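PDB 3Q1X: serine acetyltransferase from Entamoeba histolytica, which probably transfers an acetyl group to the side-chain hydroxyl of L-serine, a step in cysteine biosynthesis, and here holds L-serine in its pocket. Local coordinates for residues 163-168 with 183-188; 48-53 with 122-127; 237-242 with 253-258; 33-38 with 156-161. All blocks are in the same frame, centred on the assembly; numbering follows the deposited sequence.

Interaction 1 (163-168 with 183-188); sequences SIDIHP and GVVIGE
Two donors share Val184 O: the backbone N of Asp165, 2.8 Å away, and a water. The same water also donates to Ser163 O, which takes Gly183 N at 3.1 Å as well, so the water bridges two carbonyls that already have a direct partner across the pair. From there the parallel ladder continues, with Ile186 N reaching Asp165 O at 2.8 Å. His167 N then meets Ile186 O in an almost straight bond, 173° at the hydrogen. Val185 adds a CA-H contact to Asp165 O. On one face Ile164 lies beside Val184 and Ile166 beside Ile186; both isoleucines of the second pair hold CG1 anti to the carbonyl carbon, and Ile186 CD1 comes to 4.1 Å from Ile166 CG1. On the other face Asp165 CB touches Val185 CG2 at 3.8 Å. Past the strands, Glu188 CB sits 3.5 Å from the centroid of the His167 ring, over its face, while Pro168 CD covers the opposite face toward the rim. The extended Glu188 chain runs over the imidazole, its carboxylate turned 26° from the ring plane and tied to Tyr143 and, by a salt bridge, to Arg222. As Arg222 lines the serine pocket, Glu188 probably helps to position it from the second shell. These are the first two strands of one wall of the left-handed beta helix: strand 185-186 is bonded onward to 203-205, Ile178 of strand 177-178 meets Ile164, Ile166 and Val184, and helices 128-144 and 150-162 pack on segment 163-168.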
loop_
_atom_site.group_PDB
_atom_site.type_symbol
_atom_site.label_atom_id
_atom_site.label_comp_id
_atom_site.label_asym_id
_atom_site.label_seq_id
_atom_site.Cartn_x
_atom_site.Cartn_y
_atom_site.Cartn_z
ATOM N N SER A 163 0.425 2.363 3.613
ATOM C CA SER A 163 -0.506 1.272 3.983
ATOM C C SER A 163 -0.725 1.169 5.495
ATOM O O SER A 163 -1.182 0.130 5.991
ATOM C CB SER A 163 -0.059 -0.087 3.406
ATOM O OG SER A 163 0.301 0.015 2.043
ATOM N N ILE A 164 -0.377 2.242 6.205
ATOM C CA ILE A 164 -0.638 2.420 7.634
ATOM C C ILE A 164 -1.906 3.267 7.785
ATOM O O ILE A 164 -2.025 4.336 7.174
ATOM C CB ILE A 164 0.554 3.094 8.354
ATOM C CG1 ILE A 164 1.839 2.274 8.183
ATOM C CG2 ILE A 164 0.241 3.332 9.850
ATOM C CD1 ILE A 164 3.082 2.994 8.660
ATOM N N ASP A 165 -2.826 2.782 8.610
ATOM C CA ASP A 165 -4.194 3.274 8.675
ATOM C C ASP A 165 -4.475 3.767 10.082
ATOM O O ASP A 165 -4.903 2.999 10.938
ATOM C CB ASP A 165 -5.163 2.136 8.300
ATOM C CG ASP A 165 -6.573 2.631 7.978
ATOM O OD1 ASP A 165 -6.893 3.837 8.173
ATOM O OD2 ASP A 165 -7.376 1.793 7.504
ATOM N N ILE A 166 -4.227 5.049 10.321
ATOM C CA ILE A 166 -4.375 5.627 11.648
ATOM C C ILE A 166 -5.466 6.671 11.574
ATOM O O ILE A 166 -5.314 7.677 10.871
ATOM C CB ILE A 166 -3.066 6.309 12.144
ATOM C CG1 ILE A 166 -1.903 5.318 12.186
ATOM C CG2 ILE A 166 -3.289 6.938 13.527
ATOM C CD1 ILE A 166 -0.582 5.936 12.644
ATOM N N HIS A 167 -6.575 6.435 12.265
ATOM C CA HIS A 167 -7.644 7.427 12.288
ATOM C C HIS A 167 -7.169 8.691 13.005
ATOM O O HIS A 167 -6.528 8.586 14.055
ATOM C CB HIS A 167 -8.905 6.893 12.965
ATOM C CG HIS A 167 -10.083 7.791 12.787
ATOM N ND1 HIS A 167 -11.071 7.553 11.856
ATOM C CD2 HIS A 167 -10.397 8.970 13.376
ATOM C CE1 HIS A 167 -11.963 8.526 11.908
ATOM N NE2 HIS A 167 -11.580 9.396 12.823
ATOM N N PRO A 168 -7.453 9.886 12.434
ATOM C CA PRO A 168 -6.987 11.116 13.080
ATOM C C PRO A 168 -7.444 11.299 14.527
ATOM O O PRO A 168 -6.831 12.074 15.257
ATOM C CB PRO A 168 -7.561 12.229 12.182
ATOM C CG PRO A 168 -8.662 11.571 11.390
ATOM C CD PRO A 168 -8.126 10.186 11.155
ATOM N N GLY A 183 -0.496 -2.712 6.920
ATOM C CA GLY A 183 -1.645 -3.373 7.543
ATOM C C GLY A 183 -1.972 -2.926 8.953
ATOM O O GLY A 183 -2.947 -3.416 9.531
ATOM N N VAL A 184 -1.157 -2.033 9.524
ATOM C CA VAL A 184 -1.483 -1.410 10.806
ATOM C C VAL A 184 -2.783 -0.610 10.702
ATOM O O VAL A 184 -2.960 0.216 9.797
ATOM C CB VAL A 184 -0.307 -0.544 11.346
ATOM C CG1 VAL A 184 -0.722 0.305 12.533
ATOM C CG2 VAL A 184 0.854 -1.437 11.723
ATOM N N VAL A 185 -3.690 -0.876 11.631
ATOM C CA VAL A 185 -4.953 -0.150 11.718
ATOM C C VAL A 185 -5.125 0.317 13.158
ATOM O O VAL A 185 -5.092 -0.486 14.094
ATOM C CB VAL A 185 -6.162 -1.014 11.264
ATOM C CG1 VAL A 185 -7.489 -0.335 11.600
ATOM C CG2 VAL A 185 -6.086 -1.298 9.775
ATOM N N ILE A 186 -5.303 1.623 13.329
ATOM C CA ILE A 186 -5.468 2.204 14.661
ATOM C C ILE A 186 -6.726 3.082 14.607
ATOM O O ILE A 186 -6.758 4.080 13.888
ATOM C CB ILE A 186 -4.210 3.006 15.108
ATOM C CG1 ILE A 186 -2.951 2.117 15.099
ATOM C CG2 ILE A 186 -4.429 3.634 16.486
ATOM C CD1 ILE A 186 -1.671 2.849 15.438
ATOM N N GLY A 187 -7.758 2.691 15.350
ATOM C CA GLY A 187 -9.082 3.314 15.260
ATOM C C GLY A 187 -9.276 4.679 15.900
ATOM O O GLY A 187 -8.435 5.179 16.670
ATOM N N GLU A 188 -10.421 5.271 15.576
ATOM C CA GLU A 188 -10.791 6.616 15.996
ATOM C C GLU A 188 -10.689 6.868 17.503
ATOM O O GLU A 188 -10.373 7.971 17.932
ATOM C CB GLU A 188 -12.214 6.913 15.520
ATOM C CG GLU A 188 -12.725 8.316 15.878
ATOM C CD GLU A 188 -14.021 8.672 15.166
ATOM O OE1 GLU A 188 -14.350 9.875 15.078
ATOM O OE2 GLU A 188 -14.706 7.756 14.684
HETATM O O HOH W 1 -3.498 -0.637 7.151
#

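Interaction 2 (48-53 with 122-127); sequences DFFMKH and LIIRCY
Ile124 is the first residue of segment 122-127 to touch segment 48-53, and it serves both phenylalanines there. Its CD1 lies over one face of the Phe49 ring, 4.0 Å from the centroid and 28° off the normal, a CH-pi contact. Its other branch, CG2, anti to the backbone N, reaches CE2 of Phe50 at 3.6 Å. Ile124 O lies in the plane of the Phe50 ring, at its edge, 3.4 Å from CZ; its hydrogen-bond donor is Gln131 NE2. Next comes Arg125, whose chain bends at chi2 and chi3 to bring NH1 within 2.9 Å of Phe49 O; the bond is bent, 140° at the hydrogen, and the oxygen lies somewhat out of the guanidinium plane. NH1 is also 3.6 Å from Phe50 CD1, ring and guanidinium being 30° apart. Of the other nitrogens, NH2 binds Pro30 O of the same chain and forms a salt bridge with Glu153 of the third subunit, and NE bonds Tyr79 OH of that subunit. A short helix, 47-50, is thus joined to helix 120-126 within the helical N-terminal domain of serine acetyltransferases, where one arginine links a backbone carbonyl to the subunit interface.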
loop_
_atom_site.group_PDB
_atom_site.type_symbol
_atom_site.label_atom_id
_atom_site.label_comp_id
_atom_site.label_asym_id
_atom_site.label_seq_id
_atom_site.Cartn_x
_atom_site.Cartn_y
_atom_site.Cartn_z
ATOM N N ASP A 48 17.178 19.925 7.246
ATOM C CA ASP A 48 18.496 19.419 6.812
ATOM C C ASP A 48 18.387 18.237 5.861
ATOM O O ASP A 48 19.309 17.946 5.093
ATOM C CB ASP A 48 19.335 18.977 8.011
ATOM C CG ASP A 48 19.998 20.131 8.726
ATOM O OD1 ASP A 48 19.990 21.264 8.199
ATOM O OD2 ASP A 48 20.537 19.888 9.817
ATOM N N PHE A 49 17.255 17.550 5.925
ATOM C CA PHE A 49 17.100 16.297 5.205
ATOM C C PHE A 49 16.250 16.454 3.965
ATOM O O PHE A 49 16.203 15.554 3.129
ATOM C CB PHE A 49 16.529 15.235 6.147
ATOM C CG PHE A 49 17.353 15.043 7.382
ATOM C CD1 PHE A 49 18.470 14.217 7.363
ATOM C CD2 PHE A 49 17.032 15.712 8.564
ATOM C CE1 PHE A 49 19.246 14.052 8.501
ATOM C CE2 PHE A 49 17.808 15.550 9.704
ATOM C CZ PHE A 49 18.911 14.716 9.675
ATOM N N PHE A 50 15.596 17.606 3.843
ATOM C CA PHE A 50 14.660 17.838 2.751
ATOM C C PHE A 50 14.847 19.171 2.041
ATOM O O PHE A 50 14.120 19.468 1.091
ATOM C CB PHE A 50 13.225 17.639 3.243
ATOM C CG PHE A 50 12.980 16.265 3.775
ATOM C CD1 PHE A 50 12.869 15.186 2.898
ATOM C CD2 PHE A 50 12.920 16.033 5.143
ATOM C CE1 PHE A 50 12.664 13.897 3.378
ATOM C CE2 PHE A 50 12.711 14.748 5.633
ATOM C CZ PHE A 50 12.583 13.679 4.743
ATOM N N MET A 51 15.825 19.959 2.499
ATOM C CA MET A 51 16.234 21.197 1.814
ATOM C C MET A 51 17.738 21.225 1.525
ATOM O O MET A 51 18.537 20.642 2.266
ATOM C CB MET A 51 15.890 22.447 2.650
ATOM C CG MET A 51 14.549 22.451 3.384
ATOM S SD MET A 51 14.162 24.083 4.076
ATOM C CE MET A 51 13.731 24.938 2.566
ATOM N N LYS A 52 18.121 21.935 0.463
ATOM C CA LYS A 52 19.524 22.276 0.222
ATOM C C LYS A 52 20.015 23.170 1.364
ATOM O O LYS A 52 19.357 24.159 1.701
ATOM C CB LYS A 52 19.682 22.981 -1.115
ATOM N N HIS A 53 21.153 22.806 1.958
ATOM C CA HIS A 53 21.716 23.498 3.131
ATOM C C HIS A 53 21.816 25.016 2.964
ATOM O O HIS A 53 21.606 25.770 3.920
ATOM C CB HIS A 53 23.078 22.915 3.489
ATOM N N LEU A 122 18.228 8.091 8.169
ATOM C CA LEU A 122 17.489 7.175 7.277
ATOM C C LEU A 122 16.025 7.018 7.686
ATOM O O LEU A 122 15.138 6.850 6.835
ATOM C CB LEU A 122 18.155 5.795 7.213
ATOM C CG LEU A 122 17.634 4.937 6.053
ATOM C CD1 LEU A 122 17.946 5.608 4.702
ATOM C CD2 LEU A 122 18.222 3.554 6.117
ATOM N N ILE A 123 15.783 7.071 8.995
ATOM C CA ILE A 123 14.434 7.026 9.541
ATOM C C ILE A 123 13.647 8.252 9.106
ATOM O O ILE A 123 12.518 8.140 8.610
ATOM C CB ILE A 123 14.465 6.887 11.087
ATOM C CG1 ILE A 123 15.353 5.699 11.483
ATOM C CG2 ILE A 123 13.048 6.720 11.634
ATOM C CD1 ILE A 123 15.478 5.462 12.991
ATOM N N ILE A 124 14.280 9.412 9.267
ATOM C CA ILE A 124 13.747 10.690 8.827
ATOM C C ILE A 124 13.452 10.689 7.332
ATOM O O ILE A 124 12.386 11.117 6.914
ATOM C CB ILE A 124 14.715 11.839 9.180
ATOM C CG1 ILE A 124 14.821 11.946 10.710
ATOM C CG2 ILE A 124 14.284 13.143 8.483
ATOM C CD1 ILE A 124 15.851 12.920 11.233
ATOM N N ARG A 125 14.395 10.186 6.542
ATOM C CA ARG A 125 14.272 10.249 5.095
ATOM C C ARG A 125 13.200 9.328 4.531
ATOM O O ARG A 125 12.514 9.699 3.588
ATOM C CB ARG A 125 15.616 9.942 4.431
ATOM C CG ARG A 125 16.631 11.067 4.528
ATOM C CD ARG A 125 16.346 12.158 3.518
ATOM N NE ARG A 125 16.368 11.636 2.156
ATOM C CZ ARG A 125 15.988 12.312 1.078
ATOM N NH1 ARG A 125 15.520 13.555 1.190
ATOM N NH2 ARG A 125 16.064 11.734 -0.115
ATOM N N CYS A 126 13.044 8.128 5.090
ATOM C CA CYS A 126 12.245 7.122 4.378
ATOM C C CYS A 126 11.527 6.058 5.202
ATOM O O CYS A 126 10.899 5.190 4.617
ATOM C CB CYS A 126 13.115 6.418 3.331
ATOM S SG CYS A 126 14.214 5.184 4.035
ATOM N N TYR A 127 11.604 6.101 6.531
ATOM C CA TYR A 127 10.881 5.082 7.321
ATOM C C TYR A 127 9.376 5.376 7.296
ATOM O O TYR A 127 8.957 6.458 7.704
ATOM C CB TYR A 127 11.393 5.007 8.759
ATOM C CG TYR A 127 12.505 3.990 8.987
ATOM C CD1 TYR A 127 12.442 3.113 10.073
ATOM C CD2 TYR A 127 13.598 3.889 8.120
ATOM C CE1 TYR A 127 13.434 2.179 10.297
ATOM C CE2 TYR A 127 14.616 2.950 8.341
ATOM C CZ TYR A 127 14.515 2.089 9.429
ATOM O OH TYR A 127 15.503 1.155 9.671
#

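Interaction 3 (237-242 with 253-258); sequences KVLGNI and NCWIDR
Lys237 N donates to Cys254 O at 2.7 Å, the shortest of three backbone bonds that pair strands 237-239 and 255-256 in parallel. Lys237 also accepts: its carbonyl takes Ile256 N at 2.8 Å. Leu239 N closes the ladder on Ile256 O, 2.9 Å away and nearly straight at 171°. Lys237 O has a further neighbour in Trp255, whose CE3 lies 3.4 Å off, the oxygen being in the plane of the indole at its edge. Leu239 also comes to this edge of the indole, though its fit there is doubtful in detail. On the other face of the sheet Val238 lies alongside Ile256, CG1 to CG2 at 4.1 Å. Ile242 comes back toward the strands after an inverse gamma turn centred on Asn241. Its CG1 takes the crowded position between backbone N and carbonyl carbon (chi1 57°), and CD1 ends 3.9 Å from Ile256 CG2, while CG2 covers one face of the Arg258 guanidinium. Outside the pair, Lys237 NZ bonds Gly235 O of its own chain and Asn253 OD1 of the second subunit. Both segments belong to the hexapeptide-repeat region of the left-handed beta helix. The chemistry of the contact is split: backbone bonds set the register of successive coils, branched aliphatic residues pack on one face, and polar groups such as the lysine amine reach across to a neighbouring subunit.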
loop_
_atom_site.group_PDB
_atom_site.type_symbol
_atom_site.label_atom_id
_atom_site.label_comp_id
_atom_site.label_asym_id
_atom_site.label_seq_id
_atom_site.Cartn_x
_atom_site.Cartn_y
_atom_site.Cartn_z
ATOM N N LYS A 237 -4.380 -8.929 16.519
ATOM C CA LYS A 237 -5.648 -8.218 16.351
ATOM C C LYS A 237 -6.249 -7.923 17.718
ATOM O O LYS A 237 -6.813 -8.809 18.367
ATOM C CB LYS A 237 -6.646 -9.012 15.486
ATOM C CG LYS A 237 -6.133 -9.482 14.107
ATOM C CD LYS A 237 -5.495 -8.345 13.314
ATOM C CE LYS A 237 -5.078 -8.784 11.902
ATOM N NZ LYS A 237 -4.168 -9.960 11.859
ATOM N N VAL A 238 -6.129 -6.672 18.139
ATOM C CA VAL A 238 -6.606 -6.241 19.451
ATOM C C VAL A 238 -7.879 -5.438 19.233
ATOM O O VAL A 238 -7.845 -4.347 18.655
ATOM C CB VAL A 238 -5.534 -5.413 20.196
ATOM C CG1 VAL A 238 -5.972 -5.115 21.628
ATOM C CG2 VAL A 238 -4.202 -6.156 20.194
ATOM N N LEU A 239 -9.008 -5.995 19.667
ATOM C CA LEU A 239 -10.300 -5.465 19.260
ATOM C C LEU A 239 -11.235 -5.139 20.414
ATOM O O LEU A 239 -11.306 -5.871 21.401
ATOM C CB LEU A 239 -10.987 -6.419 18.271
ATOM C CG LEU A 239 -10.196 -6.829 17.016
ATOM C CD1 LEU A 239 -10.929 -7.893 16.250
ATOM C CD2 LEU A 239 -9.896 -5.645 16.092
ATOM N N GLY A 240 -11.955 -4.031 20.268
ATOM C CA GLY A 240 -12.999 -3.658 21.214
ATOM C C GLY A 240 -12.557 -2.631 22.234
ATOM O O GLY A 240 -11.372 -2.278 22.315
ATOM N N ASN A 241 -13.523 -2.152 23.015
ATOM C CA ASN A 241 -13.261 -1.195 24.079
ATOM C C ASN A 241 -12.647 -1.928 25.272
ATOM O O ASN A 241 -13.304 -2.161 26.290
ATOM C CB ASN A 241 -14.555 -0.470 24.479
ATOM C CG ASN A 241 -14.337 0.566 25.582
ATOM O OD1 ASN A 241 -13.203 0.954 25.884
ATOM N ND2 ASN A 241 -15.433 1.011 26.193
ATOM N N ILE A 242 -11.378 -2.289 25.122
ATOM C CA ILE A 242 -10.660 -3.086 26.109
ATOM C C ILE A 242 -9.411 -2.340 26.562
ATOM O O ILE A 242 -8.947 -1.424 25.879
ATOM C CB ILE A 242 -10.280 -4.481 25.548
ATOM C CG1 ILE A 242 -9.428 -4.342 24.273
ATOM C CG2 ILE A 242 -11.543 -5.326 25.309
ATOM C CD1 ILE A 242 -8.821 -5.637 23.784
ATOM N N ASN A 253 0.237 -12.933 15.538
ATOM C CA ASN A 253 -1.085 -13.438 15.154
ATOM C C ASN A 253 -2.112 -13.584 16.287
ATOM O O ASN A 253 -3.121 -14.267 16.122
ATOM C CB ASN A 253 -0.954 -14.754 14.371
ATOM C CG ASN A 253 -0.545 -14.538 12.924
ATOM O OD1 ASN A 253 -0.350 -13.404 12.482
ATOM N ND2 ASN A 253 -0.417 -15.630 12.177
ATOM N N CYS A 254 -1.861 -12.938 17.422
ATOM C CA CYS A 254 -2.755 -13.053 18.574
ATOM C C CYS A 254 -4.082 -12.328 18.383
ATOM O O CYS A 254 -4.146 -11.255 17.796
ATOM C CB CYS A 254 -2.066 -12.588 19.859
ATOM S SG CYS A 254 -1.044 -13.863 20.639
ATOM N N TRP A 255 -5.136 -12.943 18.899
ATOM C CA TRP A 255 -6.488 -12.445 18.780
ATOM C C TRP A 255 -6.945 -12.036 20.185
ATOM O O TRP A 255 -7.279 -12.884 21.014
ATOM C CB TRP A 255 -7.334 -13.555 18.139
ATOM C CG TRP A 255 -8.826 -13.495 18.231
ATOM C CD1 TRP A 255 -9.672 -14.572 18.309
ATOM C CD2 TRP A 255 -9.661 -12.333 18.227
ATOM N NE1 TRP A 255 -10.974 -14.151 18.360
ATOM C CE2 TRP A 255 -10.999 -12.783 18.318
ATOM C CE3 TRP A 255 -9.415 -10.958 18.166
ATOM C CZ2 TRP A 255 -12.081 -11.908 18.343
ATOM C CZ3 TRP A 255 -10.491 -10.094 18.202
ATOM C CH2 TRP A 255 -11.809 -10.571 18.284
ATOM N N ILE A 256 -6.920 -10.730 20.452
ATOM C CA ILE A 256 -7.173 -10.206 21.801
ATOM C C ILE A 256 -8.504 -9.454 21.908
ATOM O O ILE A 256 -8.726 -8.434 21.249
ATOM C CB ILE A 256 -5.965 -9.393 22.344
ATOM C CG1 ILE A 256 -4.771 -10.339 22.544
ATOM C CG2 ILE A 256 -6.320 -8.691 23.654
ATOM C CD1 ILE A 256 -3.466 -9.665 22.882
ATOM N N ASP A 257 -9.365 -9.988 22.770
ATOM C CA ASP A 257 -10.782 -9.662 22.829
ATOM C C ASP A 257 -11.166 -9.073 24.182
ATOM O O ASP A 257 -12.274 -8.556 24.358
ATOM C CB ASP A 257 -11.568 -10.964 22.636
ATOM C CG ASP A 257 -12.709 -10.832 21.654
ATOM O OD1 ASP A 257 -13.016 -9.700 21.213
ATOM O OD2 ASP A 257 -13.295 -11.880 21.308
ATOM N N ARG A 258 -10.249 -9.177 25.141
ATOM C CA ARG A 258 -10.525 -8.801 26.521
ATOM C C ARG A 258 -9.319 -8.089 27.120
ATOM O O ARG A 258 -8.219 -8.133 26.559
ATOM C CB ARG A 258 -10.896 -10.057 27.338
ATOM C CG ARG A 258 -11.497 -9.818 28.744
ATOM C CD ARG A 258 -12.774 -8.970 28.717
ATOM N NE ARG A 258 -12.542 -7.586 29.143
ATOM C CZ ARG A 258 -13.391 -6.578 28.942
ATOM N NH1 ARG A 258 -14.543 -6.774 28.308
ATOM N NH2 ARG A 258 -13.087 -5.360 29.375
#

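Interaction 4 (33-38 with 156-161); sequences KVFTEL and ESVHSY
In the helical N-terminal domain, Phe35, the N-cap residue of helix 36-45, lays its ring against helix 150-162. Its CG stands between the backbone N and the carbonyl carbon (chi1 66°), which directs the ring at the other helix. Ser157 CB sits over one ring face in a CH-pi contact, 3.7 Å from the centroid and 17° off the normal; Leu38 CB covers the opposite face toward the rim, so the ring is sandwiched between its own helix and the partner. The far end of the ring meets two more residues: Phe35 CZ touches Val158 CG2 at 3.7 Å, and CE2 approaches Tyr161 CB at 3.8 Å. Tyr161 then extends its phenol back past Val34, along the chain that leads into the helix; Val34 CG1 lies 3.7 Å from Tyr161 CZ, the two side chains crossing at about a right angle. Leu38 CD2 approaches the same ring at CE2 (4.1 Å), and behind it Leu38 and Val158 both pack on helix 128-144. On another side of helix 150-162, Ser160 OG bonds Tyr161 O of the second subunit and His159 NE2 bonds His180 O there. No direct hydrogen bond joins the two segments; instead a water donates to Glu37 OE1 at 2.6 Å and is hydrogen-bonded to Ser157 OG at 2.8 Å, while Glu37 OE2 is held by Tyr150 OH.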
loop_
_atom_site.group_PDB
_atom_site.type_symbol
_atom_site.label_atom_id
_atom_site.label_comp_id
_atom_site.label_asym_id
_atom_site.label_seq_id
_atom_site.Cartn_x
_atom_site.Cartn_y
_atom_site.Cartn_z
ATOM N N LYS A 33 9.350 14.036 -4.136
ATOM C CA LYS A 33 8.043 14.684 -4.173
ATOM C C LYS A 33 6.988 13.713 -3.661
ATOM O O LYS A 33 6.718 12.685 -4.284
ATOM C CB LYS A 33 7.712 15.150 -5.591
ATOM N N VAL A 34 6.413 14.039 -2.506
ATOM C CA VAL A 34 5.337 13.243 -1.917
ATOM C C VAL A 34 4.113 14.138 -1.703
ATOM O O VAL A 34 4.188 15.349 -1.934
ATOM C CB VAL A 34 5.774 12.582 -0.583
ATOM C CG1 VAL A 34 6.886 11.554 -0.828
ATOM C CG2 VAL A 34 6.206 13.624 0.435
ATOM N N PHE A 35 2.995 13.556 -1.266
ATOM C CA PHE A 35 1.786 14.347 -1.013
ATOM C C PHE A 35 2.025 15.577 -0.130
ATOM O O PHE A 35 2.902 15.583 0.745
ATOM C CB PHE A 35 0.630 13.481 -0.498
ATOM C CG PHE A 35 0.861 12.865 0.859
ATOM C CD1 PHE A 35 0.394 13.492 2.006
ATOM C CD2 PHE A 35 1.470 11.619 0.979
ATOM C CE1 PHE A 35 0.571 12.909 3.262
ATOM C CE2 PHE A 35 1.662 11.027 2.231
ATOM C CZ PHE A 35 1.207 11.673 3.373
ATOM N N THR A 36 1.221 16.609 -0.368
ATOM C CA THR A 36 1.533 17.967 0.083
ATOM C C THR A 36 1.848 18.073 1.572
ATOM O O THR A 36 2.884 18.631 1.937
ATOM C CB THR A 36 0.431 18.977 -0.308
ATOM O OG1 THR A 36 0.141 18.847 -1.703
ATOM C CG2 THR A 36 0.884 20.406 -0.028
ATOM N N GLU A 37 0.973 17.516 2.414
ATOM C CA GLU A 37 1.098 17.647 3.866
ATOM C C GLU A 37 2.423 17.078 4.375
ATOM O O GLU A 37 3.097 17.720 5.169
ATOM C CB GLU A 37 -0.092 17.018 4.599
ATOM C CG GLU A 37 -1.464 17.639 4.261
ATOM C CD GLU A 37 -2.180 16.958 3.100
ATOM O OE1 GLU A 37 -1.512 16.385 2.205
ATOM O OE2 GLU A 37 -3.432 16.993 3.080
ATOM N N LEU A 38 2.793 15.890 3.891
ATOM C CA LEU A 38 4.078 15.280 4.229
ATOM C C LEU A 38 5.263 16.062 3.661
ATOM O O LEU A 38 6.220 16.308 4.381
ATOM C CB LEU A 38 4.143 13.815 3.775
ATOM C CG LEU A 38 5.367 12.984 4.193
ATOM C CD1 LEU A 38 5.521 12.903 5.723
ATOM C CD2 LEU A 38 5.284 11.585 3.585
ATOM N N GLU A 156 -5.854 9.461 4.877
ATOM C CA GLU A 156 -5.998 8.565 3.725
ATOM C C GLU A 156 -4.858 8.722 2.700
ATOM O O GLU A 156 -4.506 7.762 1.989
ATOM C CB GLU A 156 -7.369 8.723 3.062
ATOM C CG GLU A 156 -8.530 8.106 3.859
ATOM C CD GLU A 156 -8.321 6.654 4.247
ATOM O OE1 GLU A 156 -7.659 5.898 3.504
ATOM O OE2 GLU A 156 -8.843 6.269 5.310
ATOM N N SER A 157 -4.268 9.916 2.633
ATOM C CA SER A 157 -3.014 10.098 1.890
ATOM C C SER A 157 -1.885 9.258 2.497
ATOM O O SER A 157 -1.164 8.555 1.788
ATOM C CB SER A 157 -2.607 11.567 1.816
ATOM O OG SER A 157 -3.493 12.308 1.001
ATOM N N VAL A 158 -1.751 9.327 3.821
ATOM C CA VAL A 158 -0.820 8.468 4.558
ATOM C C VAL A 158 -1.123 6.980 4.300
ATOM O O VAL A 158 -0.218 6.199 3.985
ATOM C CB VAL A 158 -0.873 8.775 6.069
ATOM C CG1 VAL A 158 -0.133 7.712 6.851
ATOM C CG2 VAL A 158 -0.325 10.181 6.367
ATOM N N HIS A 159 -2.406 6.623 4.367
ATOM C CA HIS A 159 -2.887 5.281 4.101
ATOM C C HIS A 159 -2.406 4.754 2.734
ATOM O O HIS A 159 -1.880 3.645 2.638
ATOM C CB HIS A 159 -4.420 5.322 4.209
ATOM C CG HIS A 159 -5.086 3.993 4.394
ATOM N ND1 HIS A 159 -4.424 2.853 4.797
ATOM C CD2 HIS A 159 -6.389 3.649 4.275
ATOM C CE1 HIS A 159 -5.288 1.856 4.880
ATOM N NE2 HIS A 159 -6.487 2.311 4.570
ATOM N N SER A 160 -2.540 5.570 1.687
ATOM C CA SER A 160 -2.121 5.171 0.330
ATOM C C SER A 160 -0.603 5.050 0.197
ATOM O O SER A 160 -0.089 4.150 -0.473
ATOM C CB SER A 160 -2.645 6.169 -0.710
ATOM O OG SER A 160 -4.065 6.195 -0.746
ATOM N N TYR A 161 0.104 5.968 0.850
ATOM C CA TYR A 161 1.568 6.028 0.746
ATOM C C TYR A 161 2.320 4.921 1.514
ATOM O O TYR A 161 3.358 4.445 1.044
ATOM C CB TYR A 161 2.055 7.434 1.143
ATOM C CG TYR A 161 3.514 7.670 0.845
ATOM C CD1 TYR A 161 3.967 7.749 -0.476
ATOM C CD2 TYR A 161 4.444 7.795 1.870
ATOM C CE1 TYR A 161 5.311 7.953 -0.767
ATOM C CE2 TYR A 161 5.801 8.004 1.593
ATOM C CZ TYR A 161 6.219 8.091 0.274
ATOM O OH TYR A 161 7.557 8.280 -0.005
HETATM O O HOH W 2 -2.658 14.942 0.354
#

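From the N terminus, segment 33-38 opens the long loop that interaction 4 closes at 156-161. Interaction 2, from 48-53 to 122-127, is nested inside this loop, and its atoms do not touch those of interaction 4. Both tie up the helical domain. Interaction 1 follows in series, joining 163-168 to 183-188 and closing the first turn of the beta helix. Interaction 3 comes last, closing a later turn between 237-242 and 253-258 in the same parallel sheet, about 15 Å from interaction 1, centre to centre. Interactions 4 and 1 touch at the domain junction, where Asp165 packs against His159. None of the loops cross.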